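Local coordinates for protein probable amidase (PDB 2DC0) that is a probable amidase of the amidase signature family, an alpha/beta protein built round one large mixed beta-sheet, at residues 1-6 with 66-71; 171-176 with 383-388; 176-181 with 358-363; 215-220 with 421-426. All coordinates share one frame; numbering follows the deposited sequence.

Interaction 1 (1-6 with 66-71); sequences MDLLEA and HGLPLT
Leu-3 and Ala-6, in the first turn of helix 3-11, pack against Leu-68 and Leu-70 where the chain enters strand 69-73, a buried and wholly apolar contact between the N-terminal helix and the sheet. Leu-3 carries it through one methyl: its CD2 lies 3.7 Å from Leu-68 CD1 and 4.0 Å from Leu-70 CD1. The side chain of Leu-3 slants across that of Leu-68 but meets Leu-70 at about a right angle, and one branched end thus touches both leucines of 66-71. Leu-68 is forked over the helix: while CD1 meets Leu-3, its other methyl, CD2, rests 4.0 Å from Ala-6 CB. Alanine suits this second point because its short side chain, directed at the strand segment, lets a leucine methyl come close to the helix.

Asp-2 starts the helix as its N-cap: Asp-2 OD1 accepts from Glu-5 N at 2.9 Å, nearly along the C-O axis, and its other oxygen, OD2, makes a salt bridge to Arg-214 and a hydrogen bond to Ser-212. On the neighbouring elements, Leu-161 also touches Leu-3 and Ala-6, Leu-20 of helix 17-30 touches Leu-68, and strand 110-115 runs beside strand 69-73 in the sheet.

Interaction 2 (171-176 with 383-388); sequences SIRIPA and TLTLPF
Arg-173, the first residue of helix 173-179 in the glycine- and serine-rich signature region of the amidase family, reaches over to the backbone of Thr-385, beside the start of helix 386-390. Its NH1 donates to Thr-385 O at 3.0 Å, with an N-H...O angle of 146°, and NH2 adds a weak bond to the same oxygen at 3.3 Å. NH1 comes to the carbonyl at a C=O...N angle of 115° and from out of its plane; Phe-388 N reaches that oxygen from the opposite face. Thr-385 O thus serves both Phe-388 N and the arginine from the distant helix.

The guanidinium lies with one face under Thr-385 CB, displaced toward its rim, while its edge meets that of the Phe-388 ring, NH1 being 3.9 Å from CD2. A long, bent chain with several donors suits Arg-173 here, because the charge has to be satisfied inside the protein: NH2 also makes a salt bridge to Asp-167, which belongs to the same signature region, and this probably fixes the rotation of the group.

Thr-385 turns two sides to its neighbours. Its OG1, set between the backbone N and the carbonyl carbon (chi1 50°), touches Ile-174 CD1 at 3.6 Å and can donate its one proton to Gly-169 O or Ile-382 O, while CG2 packs near Ile-174 CG1 at 4.1 Å.

Interaction 3 (176-181 with 358-363); sequences AGFNGV and LPAPPL
Phe-178 and Ala-360 bury most of the surface in this contact, with Pro-361 adding a smaller share. The alanine backbone sits over the ring: Ala-360 CA is 4.0 Å from the centroid of the Phe-178 ring and 14° from its normal, a CH-pi contact. Ala-360 CB lies above the rim on the side of the ring nearer the helix, 3.5 Å from Phe-178 CD2. Alanine suits the place because its short side chain allows the backbone itself to rest on the aromatic face, with CB against CD2 and CG. Pro-361 takes over at the far end of the ring, its CD standing 4.0 Å from Phe-178 CE2, and the two side chains cross at about a right angle. Proline brings a rigid apolar surface and keeps the loop extended without offering an N-H there. With CG of Phe-178 anti to the carbonyl carbon (chi1 -83°), beside the backbone N, the end of the side chain comes nearer the loop than its root does.

A polar bridge runs beside the apolar one. One water donates to Phe-178 O and accepts from Ala-360 N, at 2.8 Å from each, linking the backbone of the helix's last turn to that of the loop. Phe-178 O is also bonded by Asn-136 ND2, and the Phe-178 ring meets that of Phe-381 with planes at about 75°. Helix 173-179 ends here in a Schellman motif, in which Gly-180 takes positive phi, a conformation that favours glycine, and Val-181 N bonds back to Ala-176 O.

Interaction 4 (215-220 with 421-426); sequences DAHFLT and KVLALG
Leu-423 of helix 419-430 points at helix 213-224 and straddles its surface with two methyls, the branched end of a leucine reaching two consecutive residues. CD1 goes to His-217: it lies 3.8 Å from His-217 CA and 3.9 Å from His-217 CB, and it also meets the imidazole at its edge, near the ring plane. Leu-423 CD2 lies 4.2 Å from Ala-216 CB and near the backbone N of His-217. The side chains of Leu-423 and His-217 cross at about a right angle. Because His-217 has CG anti to the backbone N (chi1 163°), its imidazole leads away from the other helix beyond its first atoms, which suits a partly exposed histidine, and the leucine methyl can settle against the backbone at the root of the side chain.

This is a helix-helix contact in which both partners also rest on the central mixed sheet: Ala-216, Thr-220, Val-422 and Leu-423 all touch strand 182-185, and Phe-184 of that strand is met from both helices. A small residue at Ala-216 suits the close approach, since the helix backbones come within 6.4 Å between His-217 CA and Leu-423 CA.

Thr-220, whose CB also faces the other helix, has its hydroxyl tied back into its own: OG1 donates to Ala-216 O at 2.6 Å, which satisfies it inside the helix. That oxygen accepts Thr-220 N as well, from the opposite face.

Along the chain, interaction 1 closes before the others open; interaction 3 is nested within the loop closed by interaction 2, and interaction 4 crosses both. Interactions 2 and 3 share helix 173-179, which meets helix 386-390 from its first turn and the loop 358-363 from its last, with centres 12 Å apart. Interactions 1 and 4 have centres 16 Å apart yet touch: Asp-215 of helix 213-224 takes the N-H groups of Leu-3 and Leu-4, joining the N-terminal helix to the pair 213-224 and 419-430. Interactions 1 and 2 are farthest apart, with centres about 25 Å apart. Together they tie both ends of the chain and its middle to elements surrounding one mixed sheet.

Interaction 1 (1-6 with 66-71)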
loop_
_atom_site.group_PDB
_atom_site.type_symbol
_atom_site.label_atom_id
_atom_site.label_comp_id
_atom_site.label_asym_id
_atom_site.label_seq_id
_atom_site.Cartn_x
_atom_site.Cartn_y
_atom_site.Cartn_z
ATOM N N MET A 1 -5.171 -25.476 28.376
ATOM C CA MET A 1 -3.745 -25.506 27.947
ATOM C C MET A 1 -3.656 -24.968 26.523
ATOM O O MET A 1 -4.661 -24.928 25.811
ATOM C CB MET A 1 -3.198 -26.942 27.984
ATOM C CG MET A 1 -3.601 -27.793 26.783
ATOM S SD MET A 1 -2.874 -29.462 26.718
ATOM C CE MET A 1 -4.348 -30.456 26.666
ATOM N N ASP A 2 -2.464 -24.544 26.105
ATOM C CA ASP A 2 -2.304 -24.043 24.747
ATOM C C ASP A 2 -1.428 -24.981 23.918
ATOM O O ASP A 2 -0.974 -26.014 24.413
ATOM C CB ASP A 2 -1.734 -22.617 24.748
ATOM C CG ASP A 2 -0.327 -22.536 25.306
ATOM O OD1 ASP A 2 0.259 -23.586 25.640
ATOM O OD2 ASP A 2 0.197 -21.409 25.405
ATOM N N LEU A 3 -1.207 -24.623 22.656
ATOM C CA LEU A 3 -0.411 -25.436 21.738
ATOM C C LEU A 3 0.974 -25.819 22.241
ATOM O O LEU A 3 1.346 -26.991 22.211
ATOM C CB LEU A 3 -0.249 -24.721 20.390
ATOM C CG LEU A 3 -1.410 -24.743 19.396
ATOM C CD1 LEU A 3 -1.096 -23.820 18.230
ATOM C CD2 LEU A 3 -1.630 -26.169 18.907
ATOM N N LEU A 4 1.738 -24.829 22.692
ATOM C CA LEU A 4 3.093 -25.084 23.162
ATOM C C LEU A 4 3.159 -25.910 24.444
ATOM O O LEU A 4 4.095 -26.683 24.628
ATOM C CB LEU A 4 3.848 -23.760 23.321
ATOM C CG LEU A 4 4.031 -23.016 21.986
ATOM C CD1 LEU A 4 4.749 -21.691 22.216
ATOM C CD2 LEU A 4 4.825 -23.883 21.024
ATOM N N GLU A 5 2.169 -25.767 25.321
ATOM C CA GLU A 5 2.173 -26.551 26.549
ATOM C C GLU A 5 1.820 -27.998 26.203
ATOM O O GLU A 5 2.416 -28.936 26.734
ATOM C CB GLU A 5 1.159 -26.008 27.558
ATOM C CG GLU A 5 1.314 -26.619 28.948
ATOM C CD GLU A 5 0.106 -26.386 29.835
ATOM O OE1 GLU A 5 -0.289 -25.209 30.020
ATOM O OE2 GLU A 5 -0.448 -27.382 30.357
ATOM N N ALA A 6 0.850 -28.176 25.306
ATOM C CA ALA A 6 0.442 -29.517 24.889
ATOM C C ALA A 6 1.604 -30.191 24.172
ATOM O O ALA A 6 1.829 -31.393 24.311
ATOM C CB ALA A 6 -0.767 -29.440 23.964
ATOM N N HIS A 66 2.904 -32.056 15.148
ATOM C CA HIS A 66 2.571 -33.479 15.231
ATOM C C HIS A 66 1.621 -33.873 16.368
ATOM O O HIS A 66 1.942 -33.722 17.543
ATOM C CB HIS A 66 3.857 -34.308 15.334
ATOM C CG HIS A 66 3.635 -35.786 15.230
ATOM N ND1 HIS A 66 2.951 -36.506 16.187
ATOM C CD2 HIS A 66 3.997 -36.678 14.277
ATOM C CE1 HIS A 66 2.902 -37.776 15.829
ATOM N NE2 HIS A 66 3.528 -37.907 14.672
ATOM N N GLY A 67 0.450 -34.378 15.998
ATOM C CA GLY A 67 -0.519 -34.822 16.983
ATOM C C GLY A 67 -1.382 -33.775 17.661
ATOM O O GLY A 67 -2.201 -34.118 18.514
ATOM N N LEU A 68 -1.214 -32.505 17.301
ATOM C CA LEU A 68 -2.006 -31.436 17.913
ATOM C C LEU A 68 -3.319 -31.212 17.159
ATOM O O LEU A 68 -3.317 -30.959 15.953
ATOM C CB LEU A 68 -1.194 -30.135 17.954
ATOM C CG LEU A 68 0.142 -30.226 18.704
ATOM C CD1 LEU A 68 0.897 -28.912 18.607
ATOM C CD2 LEU A 68 -0.116 -30.596 20.153
ATOM N N PRO A 69 -4.458 -31.298 17.869
ATOM C CA PRO A 69 -5.789 -31.109 17.285
ATOM C C PRO A 69 -6.105 -29.642 17.013
ATOM O O PRO A 69 -6.042 -28.809 17.920
ATOM C CB PRO A 69 -6.707 -31.722 18.337
ATOM C CG PRO A 69 -6.027 -31.331 19.609
ATOM C CD PRO A 69 -4.558 -31.592 19.313
ATOM N N LEU A 70 -6.430 -29.339 15.757
ATOM C CA LEU A 70 -6.769 -27.982 15.325
ATOM C C LEU A 70 -8.016 -28.029 14.453
ATOM O O LEU A 70 -8.336 -29.072 13.889
ATOM C CB LEU A 70 -5.637 -27.365 14.488
ATOM C CG LEU A 70 -4.378 -26.796 15.151
ATOM C CD1 LEU A 70 -3.668 -27.872 15.943
ATOM C CD2 LEU A 70 -3.454 -26.241 14.067
ATOM N N THR A 71 -8.712 -26.901 14.344
ATOM C CA THR A 71 -9.903 -26.808 13.505
ATOM C C THR A 71 -9.605 -25.811 12.381
ATOM O O THR A 71 -8.641 -25.044 12.469
ATOM C CB THR A 71 -11.135 -26.332 14.315
ATOM O OG1 THR A 71 -10.851 -25.063 14.912
ATOM C CG2 THR A 71 -11.475 -27.335 15.420
#

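Interaction 2 (171-176 with 383-388)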
loop_
_atom_site.group_PDB
_atom_site.type_symbol
_atom_site.label_atom_id
_atom_site.label_comp_id
_atom_site.label_asym_id
_atom_site.label_seq_id
_atom_site.Cartn_x
_atom_site.Cartn_y
_atom_site.Cartn_z
ATOM N N SER A 171 -12.621 -10.035 10.345
ATOM C CA SER A 171 -13.140 -11.372 10.615
ATOM C C SER A 171 -12.344 -12.314 11.516
ATOM O O SER A 171 -12.833 -13.383 11.875
ATOM C CB SER A 171 -13.480 -12.051 9.298
ATOM O OG SER A 171 -14.713 -11.524 8.828
ATOM N N ILE A 172 -11.124 -11.931 11.875
ATOM C CA ILE A 172 -10.321 -12.732 12.794
ATOM C C ILE A 172 -10.296 -11.991 14.137
ATOM O O ILE A 172 -10.577 -12.562 15.186
ATOM C CB ILE A 172 -8.861 -12.908 12.291
ATOM C CG1 ILE A 172 -8.795 -14.061 11.288
ATOM C CG2 ILE A 172 -7.912 -13.172 13.457
ATOM C CD1 ILE A 172 -7.524 -14.106 10.441
ATOM N N ARG A 173 -9.966 -10.705 14.089
ATOM C CA ARG A 173 -9.883 -9.887 15.291
ATOM C C ARG A 173 -11.210 -9.692 16.031
ATOM O O ARG A 173 -11.253 -9.771 17.261
ATOM C CB ARG A 173 -9.254 -8.540 14.925
ATOM C CG ARG A 173 -7.820 -8.705 14.418
ATOM C CD ARG A 173 -7.347 -7.503 13.611
ATOM N NE ARG A 173 -7.985 -7.454 12.296
ATOM C CZ ARG A 173 -8.181 -6.333 11.612
ATOM N NH1 ARG A 173 -7.790 -5.168 12.125
ATOM N NH2 ARG A 173 -8.770 -6.371 10.417
ATOM N N ILE A 174 -12.292 -9.453 15.295
ATOM C CA ILE A 174 -13.597 -9.247 15.920
ATOM C C ILE A 174 -14.061 -10.462 16.734
ATOM O O ILE A 174 -14.401 -10.332 17.906
ATOM C CB ILE A 174 -14.660 -8.862 14.856
ATOM C CG1 ILE A 174 -14.296 -7.483 14.276
ATOM C CG2 ILE A 174 -16.059 -8.819 15.481
ATOM C CD1 ILE A 174 -14.989 -7.147 12.987
ATOM N N PRO A 175 -14.083 -11.659 16.126
ATOM C CA PRO A 175 -14.522 -12.816 16.915
ATOM C C PRO A 175 -13.560 -13.128 18.065
ATOM O O PRO A 175 -13.980 -13.602 19.125
ATOM C CB PRO A 175 -14.622 -13.942 15.879
ATOM C CG PRO A 175 -13.655 -13.534 14.813
ATOM C CD PRO A 175 -13.846 -12.032 14.721
ATOM N N ALA A 176 -12.272 -12.850 17.869
ATOM C CA ALA A 176 -11.295 -13.086 18.931
ATOM C C ALA A 176 -11.659 -12.190 20.107
ATOM O O ALA A 176 -11.701 -12.641 21.249
ATOM C CB ALA A 176 -9.878 -12.761 18.439
ATOM N N THR A 383 -15.782 -0.626 11.701
ATOM C CA THR A 383 -14.974 0.579 11.524
ATOM C C THR A 383 -13.628 0.567 12.246
ATOM O O THR A 383 -12.638 1.075 11.717
ATOM C CB THR A 383 -15.747 1.840 11.973
ATOM O OG1 THR A 383 -16.976 1.933 11.243
ATOM C CG2 THR A 383 -14.924 3.091 11.704
ATOM N N LEU A 384 -13.546 -0.020 13.462
ATOM C CA LEU A 384 -12.314 -0.081 14.244
ATOM C C LEU A 384 -11.255 -1.018 13.665
ATOM O O LEU A 384 -10.055 -0.794 13.826
ATOM C CB LEU A 384 -12.625 -0.516 15.677
ATOM C CG LEU A 384 -13.534 0.434 16.457
ATOM C CD1 LEU A 384 -13.819 -0.148 17.829
ATOM C CD2 LEU A 384 -12.880 1.800 16.566
ATOM N N THR A 385 -11.696 -2.064 12.984
ATOM C CA THR A 385 -10.766 -3.037 12.431
ATOM C C THR A 385 -10.436 -2.927 10.946
ATOM O O THR A 385 -9.291 -3.145 10.543
ATOM C CB THR A 385 -11.281 -4.460 12.694
ATOM O OG1 THR A 385 -12.651 -4.555 12.280
ATOM C CG2 THR A 385 -11.188 -4.791 14.181
ATOM N N LEU A 386 -11.418 -2.573 10.130
ATOM C CA LEU A 386 -11.202 -2.524 8.688
ATOM C C LEU A 386 -10.013 -1.744 8.108
ATOM O O LEU A 386 -9.462 -2.141 7.086
ATOM C CB LEU A 386 -12.508 -2.087 7.994
ATOM C CG LEU A 386 -13.048 -0.655 8.150
ATOM C CD1 LEU A 386 -12.264 0.283 7.249
ATOM C CD2 LEU A 386 -14.537 -0.631 7.752
ATOM N N PRO A 387 -9.586 -0.644 8.750
ATOM C CA PRO A 387 -8.455 0.101 8.180
ATOM C C PRO A 387 -7.168 -0.704 8.032
ATOM O O PRO A 387 -6.467 -0.598 7.028
ATOM C CB PRO A 387 -8.269 1.262 9.163
ATOM C CG PRO A 387 -9.639 1.435 9.765
ATOM C CD PRO A 387 -10.064 0.003 9.984
ATOM N N PHE A 388 -6.874 -1.523 9.033
ATOM C CA PHE A 388 -5.642 -2.296 9.049
ATOM C C PHE A 388 -5.612 -3.494 8.103
ATOM O O PHE A 388 -4.542 -3.885 7.629
ATOM C CB PHE A 388 -5.364 -2.663 10.505
ATOM C CG PHE A 388 -5.590 -1.503 11.432
ATOM C CD1 PHE A 388 -4.799 -0.357 11.325
ATOM C CD2 PHE A 388 -6.673 -1.488 12.306
ATOM C CE1 PHE A 388 -5.089 0.788 12.063
ATOM C CE2 PHE A 388 -6.975 -0.346 13.050
ATOM C CZ PHE A 388 -6.183 0.796 12.928
#

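Interaction 3 (176-181 with 358-363)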
loop_
_atom_site.group_PDB
_atom_site.type_symbol
_atom_site.label_atom_id
_atom_site.label_comp_id
_atom_site.label_asym_id
_atom_site.label_seq_id
_atom_site.Cartn_x
_atom_site.Cartn_y
_atom_site.Cartn_z
ATOM N N ALA A 176 -12.272 -12.850 17.869
ATOM C CA ALA A 176 -11.295 -13.086 18.931
ATOM C C ALA A 176 -11.659 -12.190 20.107
ATOM O O ALA A 176 -11.701 -12.641 21.249
ATOM C CB ALA A 176 -9.878 -12.761 18.439
ATOM N N GLY A 177 -11.928 -10.918 19.820
ATOM C CA GLY A 177 -12.288 -9.984 20.874
ATOM C C GLY A 177 -13.550 -10.414 21.602
ATOM O O GLY A 177 -13.572 -10.493 22.828
ATOM N N PHE A 178 -14.596 -10.696 20.830
ATOM C CA PHE A 178 -15.893 -11.121 21.342
ATOM C C PHE A 178 -15.843 -12.334 22.265
ATOM O O PHE A 178 -16.578 -12.407 23.260
ATOM C CB PHE A 178 -16.825 -11.464 20.175
ATOM C CG PHE A 178 -17.527 -10.279 19.564
ATOM C CD1 PHE A 178 -16.921 -9.030 19.503
ATOM C CD2 PHE A 178 -18.796 -10.435 19.011
ATOM C CE1 PHE A 178 -17.566 -7.949 18.900
ATOM C CE2 PHE A 178 -19.452 -9.366 18.404
ATOM C CZ PHE A 178 -18.832 -8.119 18.349
ATOM N N ASN A 179 -14.990 -13.294 21.923
ATOM C CA ASN A 179 -14.887 -14.537 22.679
ATOM C C ASN A 179 -13.699 -14.651 23.634
ATOM O O ASN A 179 -13.540 -15.668 24.309
ATOM C CB ASN A 179 -14.906 -15.712 21.691
ATOM C CG ASN A 179 -16.225 -15.802 20.924
ATOM O OD1 ASN A 179 -17.252 -16.197 21.477
ATOM N ND2 ASN A 179 -16.203 -15.412 19.655
ATOM N N GLY A 180 -12.872 -13.611 23.701
ATOM C CA GLY A 180 -11.748 -13.636 24.624
ATOM C C GLY A 180 -10.545 -14.492 24.252
ATOM O O GLY A 180 -9.885 -15.064 25.128
ATOM N N VAL A 181 -10.248 -14.603 22.964
ATOM C CA VAL A 181 -9.083 -15.370 22.554
ATOM C C VAL A 181 -8.140 -14.460 21.771
ATOM O O VAL A 181 -8.403 -13.264 21.606
ATOM C CB VAL A 181 -9.470 -16.615 21.711
ATOM C CG1 VAL A 181 -10.268 -17.594 22.571
ATOM C CG2 VAL A 181 -10.279 -16.210 20.489
ATOM N N LEU A 358 -17.874 -2.193 22.018
ATOM C CA LEU A 358 -18.723 -2.740 23.067
ATOM C C LEU A 358 -18.538 -4.250 23.176
ATOM O O LEU A 358 -17.993 -4.886 22.272
ATOM C CB LEU A 358 -20.195 -2.482 22.705
ATOM C CG LEU A 358 -20.689 -1.049 22.468
ATOM C CD1 LEU A 358 -21.845 -1.073 21.485
ATOM C CD2 LEU A 358 -21.101 -0.425 23.791
ATOM N N PRO A 359 -18.980 -4.843 24.298
ATOM C CA PRO A 359 -18.839 -6.294 24.421
ATOM C C PRO A 359 -19.822 -6.898 23.423
ATOM O O PRO A 359 -20.705 -6.198 22.921
ATOM C CB PRO A 359 -19.236 -6.561 25.874
ATOM C CG PRO A 359 -20.224 -5.458 26.154
ATOM C CD PRO A 359 -19.550 -4.261 25.526
ATOM N N ALA A 360 -19.659 -8.182 23.120
ATOM C CA ALA A 360 -20.549 -8.860 22.180
ATOM C C ALA A 360 -22.002 -8.617 22.583
ATOM O O ALA A 360 -22.392 -8.881 23.716
ATOM C CB ALA A 360 -20.246 -10.356 22.168
ATOM N N PRO A 361 -22.823 -8.109 21.653
ATOM C CA PRO A 361 -24.235 -7.835 21.942
ATOM C C PRO A 361 -25.167 -9.035 21.732
ATOM O O PRO A 361 -24.779 -10.046 21.142
ATOM C CB PRO A 361 -24.554 -6.696 20.983
ATOM C CG PRO A 361 -23.778 -7.076 19.775
ATOM C CD PRO A 361 -22.444 -7.587 20.325
ATOM N N PRO A 362 -26.410 -8.941 22.235
ATOM C CA PRO A 362 -27.378 -10.028 22.078
ATOM C C PRO A 362 -27.614 -10.353 20.603
ATOM O O PRO A 362 -27.506 -9.477 19.734
ATOM C CB PRO A 362 -28.638 -9.465 22.733
ATOM C CG PRO A 362 -28.085 -8.618 23.830
ATOM C CD PRO A 362 -26.919 -7.910 23.157
ATOM N N LEU A 363 -27.934 -11.610 20.319
ATOM C CA LEU A 363 -28.210 -12.003 18.944
ATOM C C LEU A 363 -29.364 -11.118 18.472
ATOM O O LEU A 363 -30.245 -10.792 19.260
ATOM C CB LEU A 363 -28.627 -13.477 18.890
ATOM C CG LEU A 363 -27.522 -14.476 19.263
ATOM C CD1 LEU A 363 -28.105 -15.858 19.506
ATOM C CD2 LEU A 363 -26.497 -14.511 18.137
HETATM O O HOH W 1 -17.614 -9.876 24.029
#

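Interaction 4 (215-220 with 421-426)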
loop_
_atom_site.group_PDB
_atom_site.type_symbol
_atom_site.label_atom_id
_atom_site.label_comp_id
_atom_site.label_asym_id
_atom_site.label_seq_id
_atom_site.Cartn_x
_atom_site.Cartn_y
_atom_site.Cartn_z
ATOM N N ASP A 215 1.450 -18.821 20.992
ATOM C CA ASP A 215 0.872 -19.776 20.055
ATOM C C ASP A 215 0.643 -19.085 18.709
ATOM O O ASP A 215 0.870 -19.676 17.647
ATOM C CB ASP A 215 -0.467 -20.309 20.570
ATOM C CG ASP A 215 -0.310 -21.519 21.480
ATOM O OD1 ASP A 215 0.830 -21.846 21.877
ATOM O OD2 ASP A 215 -1.338 -22.145 21.804
ATOM N N ALA A 216 0.187 -17.833 18.755
ATOM C CA ALA A 216 -0.079 -17.070 17.534
ATOM C C ALA A 216 1.190 -16.937 16.691
ATOM O O ALA A 216 1.157 -17.101 15.470
ATOM C CB ALA A 216 -0.634 -15.676 17.893
ATOM N N HIS A 217 2.300 -16.616 17.348
ATOM C CA HIS A 217 3.592 -16.483 16.681
ATOM C C HIS A 217 4.049 -17.840 16.129
ATOM O O HIS A 217 4.470 -17.954 14.980
ATOM C CB HIS A 217 4.637 -15.967 17.672
ATOM C CG HIS A 217 6.051 -16.173 17.221
ATOM N ND1 HIS A 217 6.626 -15.438 16.205
ATOM C CD2 HIS A 217 6.996 -17.054 17.628
ATOM C CE1 HIS A 217 7.862 -15.857 16.006
ATOM N NE2 HIS A 217 8.112 -16.837 16.857
ATOM N N PHE A 218 3.963 -18.859 16.972
ATOM C CA PHE A 218 4.365 -20.215 16.618
ATOM C C PHE A 218 3.642 -20.707 15.372
ATOM O O PHE A 218 4.265 -21.183 14.418
ATOM C CB PHE A 218 4.069 -21.147 17.800
ATOM C CG PHE A 218 4.407 -22.594 17.550
ATOM C CD1 PHE A 218 5.692 -22.974 17.172
ATOM C CD2 PHE A 218 3.445 -23.583 17.730
ATOM C CE1 PHE A 218 6.017 -24.321 16.978
ATOM C CE2 PHE A 218 3.760 -24.934 17.539
ATOM C CZ PHE A 218 5.050 -25.298 17.163
ATOM N N LEU A 219 2.323 -20.576 15.383
ATOM C CA LEU A 219 1.496 -21.015 14.272
ATOM C C LEU A 219 1.686 -20.165 13.014
ATOM O O LEU A 219 1.645 -20.686 11.895
ATOM C CB LEU A 219 0.035 -21.001 14.711
ATOM C CG LEU A 219 -0.939 -21.994 14.096
ATOM C CD1 LEU A 219 -0.375 -23.418 14.128
ATOM C CD2 LEU A 219 -2.233 -21.918 14.890
ATOM N N THR A 220 1.894 -18.862 13.190
ATOM C CA THR A 220 2.085 -17.978 12.044
ATOM C C THR A 220 3.372 -18.338 11.296
ATOM O O THR A 220 3.409 -18.282 10.072
ATOM C CB THR A 220 2.106 -16.482 12.479
ATOM O OG1 THR A 220 0.837 -16.137 13.052
ATOM C CG2 THR A 220 2.360 -15.573 11.281
ATOM N N LYS A 421 7.523 -7.757 15.347
ATOM C CA LYS A 421 7.470 -6.676 16.325
ATOM C C LYS A 421 6.098 -6.625 16.986
ATOM O O LYS A 421 5.986 -6.411 18.194
ATOM C CB LYS A 421 7.775 -5.336 15.644
ATOM C CG LYS A 421 7.927 -4.154 16.593
ATOM C CD LYS A 421 8.321 -2.899 15.818
ATOM C CE LYS A 421 8.583 -1.717 16.743
ATOM N NZ LYS A 421 9.713 -1.995 17.669
ATOM N N VAL A 422 5.053 -6.816 16.189
ATOM C CA VAL A 422 3.697 -6.805 16.715
ATOM C C VAL A 422 3.508 -7.941 17.712
ATOM O O VAL A 422 2.977 -7.743 18.811
ATOM C CB VAL A 422 2.664 -6.942 15.579
ATOM C CG1 VAL A 422 1.261 -7.115 16.159
ATOM C CG2 VAL A 422 2.716 -5.703 14.696
ATOM N N LEU A 423 3.955 -9.131 17.331
ATOM C CA LEU A 423 3.828 -10.298 18.192
ATOM C C LEU A 423 4.636 -10.135 19.478
ATOM O O LEU A 423 4.198 -10.554 20.550
ATOM C CB LEU A 423 4.263 -11.552 17.424
ATOM C CG LEU A 423 3.249 -11.924 16.331
ATOM C CD1 LEU A 423 3.841 -12.943 15.356
ATOM C CD2 LEU A 423 1.991 -12.474 16.989
ATOM N N ALA A 424 5.810 -9.517 19.375
ATOM C CA ALA A 424 6.641 -9.297 20.555
ATOM C C ALA A 424 5.938 -8.317 21.498
ATOM O O ALA A 424 5.873 -8.544 22.708
ATOM C CB ALA A 424 8.011 -8.746 20.144
ATOM N N LEU A 425 5.414 -7.226 20.949
ATOM C CA LEU A 425 4.710 -6.244 21.769
ATOM C C LEU A 425 3.450 -6.871 22.364
ATOM O O LEU A 425 3.049 -6.536 23.476
ATOM C CB LEU A 425 4.343 -5.009 20.939
ATOM C CG LEU A 425 5.518 -4.136 20.485
ATOM C CD1 LEU A 425 5.057 -3.189 19.380
ATOM C CD2 LEU A 425 6.077 -3.349 21.669
ATOM N N GLY A 426 2.834 -7.785 21.619
ATOM C CA GLY A 426 1.641 -8.450 22.112
ATOM C C GLY A 426 1.970 -9.302 23.326
ATOM O O GLY A 426 1.210 -9.344 24.297
#